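Local coordinates for protein branched-chain phosphotransacylase (Enterococcus faecalis, PDB 1YCO) that probably acts as an acyltransferase, moving branched-chain acyl groups between coenzyme A and phosphate, as in the phosphate acetyltransferase and butyryltransferase family, at residues A[128-133]-A[215-220]; A[136-141]-A[149-154]. All blocks are in the same frame, centred on the assembly; numbering follows the deposited sequence.

Interaction 1: A[128-133]-A[215-220]; sequences ATLIEI and ILVVPT
L130 and V217 meet end to end where helix 127-143 packs on one face of the six-stranded mixed sheet, over strand 215-217 and the turn that follows it. Along the helix, L130 makes the first contact and the larger one. Its CD1 methyl comes to 3.6 Å from CG1 of V217, and its CD2 lies 3.9 Å from that same CG1, so the isopropyl fork of the leucine closes on one valine methyl. The leucine holds chi1 at -149°, about 30° from the staggered value, perhaps because of its packing. CD2 also rests 3.8 Å from the carbonyl O of V218, a van der Waals contact with the backbone. V218 takes part chiefly through that carbonyl, since its CB points away from the helix.

About one helical turn on, on the same sheet-facing side of the helix, I133 supplies the second contact. Its CG2 branch approaches CG1 of V217 at 4.4 Å, a looser touch on the methyl that L130 already grips. V217 presents this methyl by setting CG1 anti to its backbone N (chi1 -177°), while CG2 stays beside the N.

The pairing sits within a wider apolar layer: L130 also touches L153 of the neighbouring strand and V173 of helix 165-177, and I133 reaches T117 of strand 113-117. No hydrogen bond or salt bridge joins the two segments, and all four touching residues are buried, which implies that helix and sheet are held across this contact by van der Waals packing, mostly between apolar side chains.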
loop_
_atom_site.group_PDB
_atom_site.type_symbol
_atom_site.label_atom_id
_atom_site.label_comp_id
_atom_site.label_asym_id
_atom_site.label_seq_id
_atom_site.Cartn_x
_atom_site.Cartn_y
_atom_site.Cartn_z
ATOM N N ALA A 128 -3.078 -3.542 21.949
ATOM C CA ALA A 128 -2.283 -4.560 22.625
ATOM C C ALA A 128 -1.501 -5.387 21.602
ATOM O O ALA A 128 -0.321 -5.685 21.788
ATOM C CB ALA A 128 -3.187 -5.459 23.460
ATOM N N THR A 129 -2.183 -5.747 20.523
ATOM C CA THR A 129 -1.587 -6.520 19.455
ATOM C C THR A 129 -0.472 -5.765 18.728
ATOM O O THR A 129 0.606 -6.318 18.446
ATOM C CB THR A 129 -2.644 -6.922 18.441
ATOM O OG1 THR A 129 -3.689 -7.626 19.115
ATOM C CG2 THR A 129 -2.035 -7.807 17.356
ATOM N N LEU A 130 -0.732 -4.500 18.433
ATOM C CA LEU A 130 0.241 -3.678 17.733
ATOM C C LEU A 130 1.476 -3.580 18.618
ATOM O O LEU A 130 2.597 -3.675 18.129
ATOM C CB LEU A 130 -0.349 -2.288 17.442
ATOM C CG LEU A 130 0.081 -1.503 16.190
ATOM C CD1 LEU A 130 1.505 -1.058 16.331
ATOM C CD2 LEU A 130 -0.110 -2.345 14.933
ATOM N N ILE A 131 1.261 -3.420 19.924
ATOM C CA ILE A 131 2.367 -3.340 20.877
ATOM C C ILE A 131 3.259 -4.585 20.768
ATOM O O ILE A 131 4.483 -4.469 20.739
ATOM C CB ILE A 131 1.842 -3.181 22.330
ATOM C CG1 ILE A 131 1.336 -1.747 22.531
ATOM C CG2 ILE A 131 2.937 -3.514 23.338
ATOM C CD1 ILE A 131 0.724 -1.480 23.893
ATOM N N GLU A 132 2.642 -5.761 20.685
ATOM C CA GLU A 132 3.392 -7.002 20.556
ATOM C C GLU A 132 4.051 -7.119 19.177
ATOM O O GLU A 132 5.123 -7.709 19.058
ATOM C CB GLU A 132 2.484 -8.219 20.791
ATOM C CG GLU A 132 2.116 -8.496 22.261
ATOM C CD GLU A 132 3.328 -8.485 23.186
ATOM O OE1 GLU A 132 4.353 -9.116 22.845
ATOM O OE2 GLU A 132 3.251 -7.847 24.257
ATOM N N ILE A 133 3.401 -6.580 18.140
ATOM C CA ILE A 133 3.954 -6.610 16.778
ATOM C C ILE A 133 5.259 -5.816 16.739
ATOM O O ILE A 133 6.221 -6.221 16.089
ATOM C CB ILE A 133 2.972 -6.006 15.746
ATOM C CG1 ILE A 133 1.773 -6.933 15.576
ATOM C CG2 ILE A 133 3.654 -5.806 14.402
ATOM C CD1 ILE A 133 0.636 -6.303 14.793
ATOM N N ILE A 215 12.175 0.159 10.816
ATOM C CA ILE A 215 11.055 -0.747 10.793
ATOM C C ILE A 215 9.793 0.050 10.544
ATOM O O ILE A 215 9.556 1.093 11.163
ATOM C CB ILE A 215 10.883 -1.465 12.142
ATOM C CG1 ILE A 215 12.145 -2.254 12.478
ATOM C CG2 ILE A 215 9.642 -2.371 12.096
ATOM C CD1 ILE A 215 12.119 -2.893 13.840
ATOM N N LEU A 216 8.968 -0.449 9.638
ATOM C CA LEU A 216 7.714 0.215 9.352
ATOM C C LEU A 216 6.640 -0.709 9.909
ATOM O O LEU A 216 6.706 -1.914 9.719
ATOM C CB LEU A 216 7.537 0.394 7.846
ATOM C CG LEU A 216 8.604 1.166 7.054
ATOM C CD1 LEU A 216 8.228 1.188 5.569
ATOM C CD2 LEU A 216 8.729 2.590 7.588
ATOM N N VAL A 217 5.687 -0.133 10.632
ATOM C CA VAL A 217 4.571 -0.871 11.213
ATOM C C VAL A 217 3.251 -0.324 10.632
ATOM O O VAL A 217 2.910 0.852 10.810
ATOM C CB VAL A 217 4.538 -0.734 12.761
ATOM C CG1 VAL A 217 3.412 -1.580 13.350
ATOM C CG2 VAL A 217 5.860 -1.156 13.347
ATOM N N VAL A 218 2.525 -1.190 9.929
ATOM C CA VAL A 218 1.253 -0.839 9.304
ATOM C C VAL A 218 0.083 -1.114 10.235
ATOM O O VAL A 218 0.215 -1.843 11.204
ATOM C CB VAL A 218 1.033 -1.625 8.005
ATOM C CG1 VAL A 218 2.131 -1.273 7.004
ATOM C CG2 VAL A 218 1.035 -3.117 8.309
ATOM N N PRO A 219 -1.088 -0.526 9.938
ATOM C CA PRO A 219 -2.300 -0.702 10.755
ATOM C C PRO A 219 -3.044 -1.998 10.462
ATOM O O PRO A 219 -3.632 -2.604 11.355
ATOM C CB PRO A 219 -3.177 0.499 10.363
ATOM C CG PRO A 219 -2.280 1.424 9.629
ATOM C CD PRO A 219 -1.299 0.529 8.929
ATOM N N THR A 220 -3.017 -2.405 9.199
ATOM C CA THR A 220 -3.749 -3.581 8.782
ATOM C C THR A 220 -3.008 -4.396 7.727
ATOM O O THR A 220 -2.114 -3.890 7.042
ATOM C CB THR A 220 -5.116 -3.168 8.202
ATOM O OG1 THR A 220 -4.918 -2.441 6.982
ATOM C CG2 THR A 220 -5.862 -2.279 9.185
#

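Interaction 2: A[136-141]-A[149-154]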
loop_
_atom_site.group_PDB
_atom_site.type_symbol
_atom_site.label_atom_id
_atom_site.label_comp_id
_atom_site.label_asym_id
_atom_site.label_seq_id
_atom_site.Cartn_x
_atom_site.Cartn_y
_atom_site.Cartn_z
ATOM N N ASN A 136 8.021 -7.851 18.625
ATOM C CA ASN A 136 8.522 -8.920 17.753
ATOM C C ASN A 136 9.518 -8.376 16.699
ATOM O O ASN A 136 10.624 -8.926 16.542
ATOM C CB ASN A 136 7.350 -9.642 17.050
ATOM C CG ASN A 136 6.673 -10.717 17.933
ATOM O OD1 ASN A 136 6.830 -10.738 19.161
ATOM N ND2 ASN A 136 5.904 -11.602 17.298
ATOM N N ALA A 137 9.132 -7.306 15.992
ATOM C CA ALA A 137 9.990 -6.692 14.973
ATOM C C ALA A 137 11.216 -6.032 15.602
ATOM O O ALA A 137 12.301 -6.041 15.016
ATOM C CB ALA A 137 9.207 -5.674 14.144
ATOM N N LYS A 138 11.047 -5.476 16.798
ATOM C CA LYS A 138 12.170 -4.854 17.491
ATOM C C LYS A 138 13.203 -5.917 17.829
ATOM O O LYS A 138 14.403 -5.666 17.753
ATOM C CB LYS A 138 11.732 -4.184 18.796
ATOM C CG LYS A 138 12.911 -3.594 19.578
ATOM C CD LYS A 138 12.608 -3.353 21.065
ATOM C CE LYS A 138 12.478 -4.667 21.828
ATOM N NZ LYS A 138 12.098 -4.508 23.263
ATOM N N GLU A 139 12.736 -7.101 18.210
ATOM C CA GLU A 139 13.647 -8.182 18.568
ATOM C C GLU A 139 14.387 -8.720 17.351
ATOM O O GLU A 139 15.581 -9.016 17.426
ATOM C CB GLU A 139 12.883 -9.303 19.270
ATOM C CG GLU A 139 12.165 -8.821 20.523
ATOM C CD GLU A 139 11.425 -9.927 21.255
ATOM O OE1 GLU A 139 10.815 -10.794 20.584
ATOM O OE2 GLU A 139 11.438 -9.915 22.506
ATOM N N VAL A 140 13.682 -8.841 16.233
ATOM C CA VAL A 140 14.310 -9.322 15.009
ATOM C C VAL A 140 15.458 -8.387 14.618
ATOM O O VAL A 140 16.551 -8.844 14.305
ATOM C CB VAL A 140 13.301 -9.389 13.840
ATOM C CG1 VAL A 140 14.034 -9.689 12.531
ATOM C CG2 VAL A 140 12.273 -10.471 14.115
ATOM N N ALA A 141 15.204 -7.080 14.643
ATOM C CA ALA A 141 16.229 -6.119 14.286
ATOM C C ALA A 141 17.416 -6.198 15.255
ATOM O O ALA A 141 18.569 -6.174 14.833
ATOM C CB ALA A 141 15.652 -4.700 14.262
ATOM N N PRO A 149 16.784 0.564 16.970
ATOM C CA PRO A 149 15.973 0.724 15.757
ATOM C C PRO A 149 14.855 1.765 15.797
ATOM O O PRO A 149 14.166 1.919 16.805
ATOM C CB PRO A 149 15.419 -0.677 15.536
ATOM C CG PRO A 149 15.266 -1.184 16.935
ATOM C CD PRO A 149 16.581 -0.775 17.551
ATOM N N LYS A 150 14.680 2.471 14.688
ATOM C CA LYS A 150 13.621 3.454 14.587
ATOM C C LYS A 150 12.387 2.728 14.063
ATOM O O LYS A 150 12.422 2.059 13.022
ATOM C CB LYS A 150 14.032 4.604 13.660
ATOM C CG LYS A 150 15.233 5.379 14.201
ATOM C CD LYS A 150 15.523 6.649 13.448
ATOM C CE LYS A 150 16.827 7.284 13.957
ATOM N NZ LYS A 150 16.982 8.726 13.564
ATOM N N ILE A 151 11.301 2.851 14.822
ATOM C CA ILE A 151 10.039 2.199 14.506
ATOM C C ILE A 151 8.945 3.223 14.264
ATOM O O ILE A 151 8.462 3.899 15.180
ATOM C CB ILE A 151 9.635 1.248 15.648
ATOM C CG1 ILE A 151 10.828 0.316 15.943
ATOM C CG2 ILE A 151 8.398 0.451 15.266
ATOM C CD1 ILE A 151 10.627 -0.628 17.112
ATOM N N ALA A 152 8.570 3.319 13.000
ATOM C CA ALA A 152 7.554 4.231 12.554
ATOM C C ALA A 152 6.190 3.562 12.462
ATOM O O ALA A 152 6.026 2.518 11.820
ATOM C CB ALA A 152 7.946 4.808 11.193
ATOM N N LEU A 153 5.220 4.179 13.128
ATOM C CA LEU A 153 3.844 3.709 13.127
ATOM C C LEU A 153 3.165 4.479 12.003
ATOM O O LEU A 153 2.845 5.659 12.137
ATOM C CB LEU A 153 3.192 4.022 14.471
ATOM C CG LEU A 153 4.009 3.461 15.636
ATOM C CD1 LEU A 153 3.320 3.778 16.961
ATOM C CD2 LEU A 153 4.153 1.946 15.460
ATOM N N LEU A 154 2.962 3.792 10.887
ATOM C CA LEU A 154 2.366 4.379 9.694
ATOM C C LEU A 154 0.895 4.708 9.725
ATOM O O LEU A 154 0.083 3.945 10.238
ATOM C CB LEU A 154 2.606 3.469 8.500
ATOM C CG LEU A 154 4.003 3.412 7.912
ATOM C CD1 LEU A 154 3.960 2.464 6.716
ATOM C CD2 LEU A 154 4.439 4.806 7.459
#
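K138 and A141 of helix 127-143 bear on P149, just before strand 150-154, and on I151, its second residue. This is the closing half of a beta-alpha-beta crossover: strand 113-117 leads into the helix, the helix crosses over one face of the sheet, and strand 150-154 follows after a short connection, parallel to the first, with strand 215-217 between them.

Apolar contacts carry the interface. The methyl of A141 lies 4.2 Å from CB of P149, so a small helix residue faces the proline ring. CG of K138 comes to 4.3 Å from CG of P149, and the backbones are nearest at this pair, with CA of K138 7.0 Å from CA of P149. I151 points its CB toward the helix, and V217 and V185 of the flanking strands pack beside it.

The one charged group among the touching side chains is satisfied away from the contact. The aliphatic part of K138 serves the apolar side, whereas a bend at chi3 (70°) turns its end away from strand 150-154, where NZ forms a salt bridge with E182. A single lysine thereby supplies both an apolar stem to the interface and an ion pair beyond it.

With chi1 at -52°, I151 sets CG1 beside its own backbone N, and from there CD1 extends to 4.1 Å from CB of K138.

In the fold
Interactions 1 and 2 have centres about 9 Å apart and share helix 127-143, which uses its earlier turns for interaction 1 and its later ones for interaction 2. Their second segments are adjacent parallel strands of the six-stranded mixed sheet, probably hydrogen-bonded from I215 N to K150 O and from V217 N to A152 O, both at 2.9 Å. Along the chain, the local contact 136-141/149-154 is nested inside the much longer loop closed by 128-133/215-220. I215 bridges them further, its CD1 lying 3.4 Å from A137 O. One helix thus covers two strands that are far apart in sequence, holding these spatially adjacent members of the sheet under a single element.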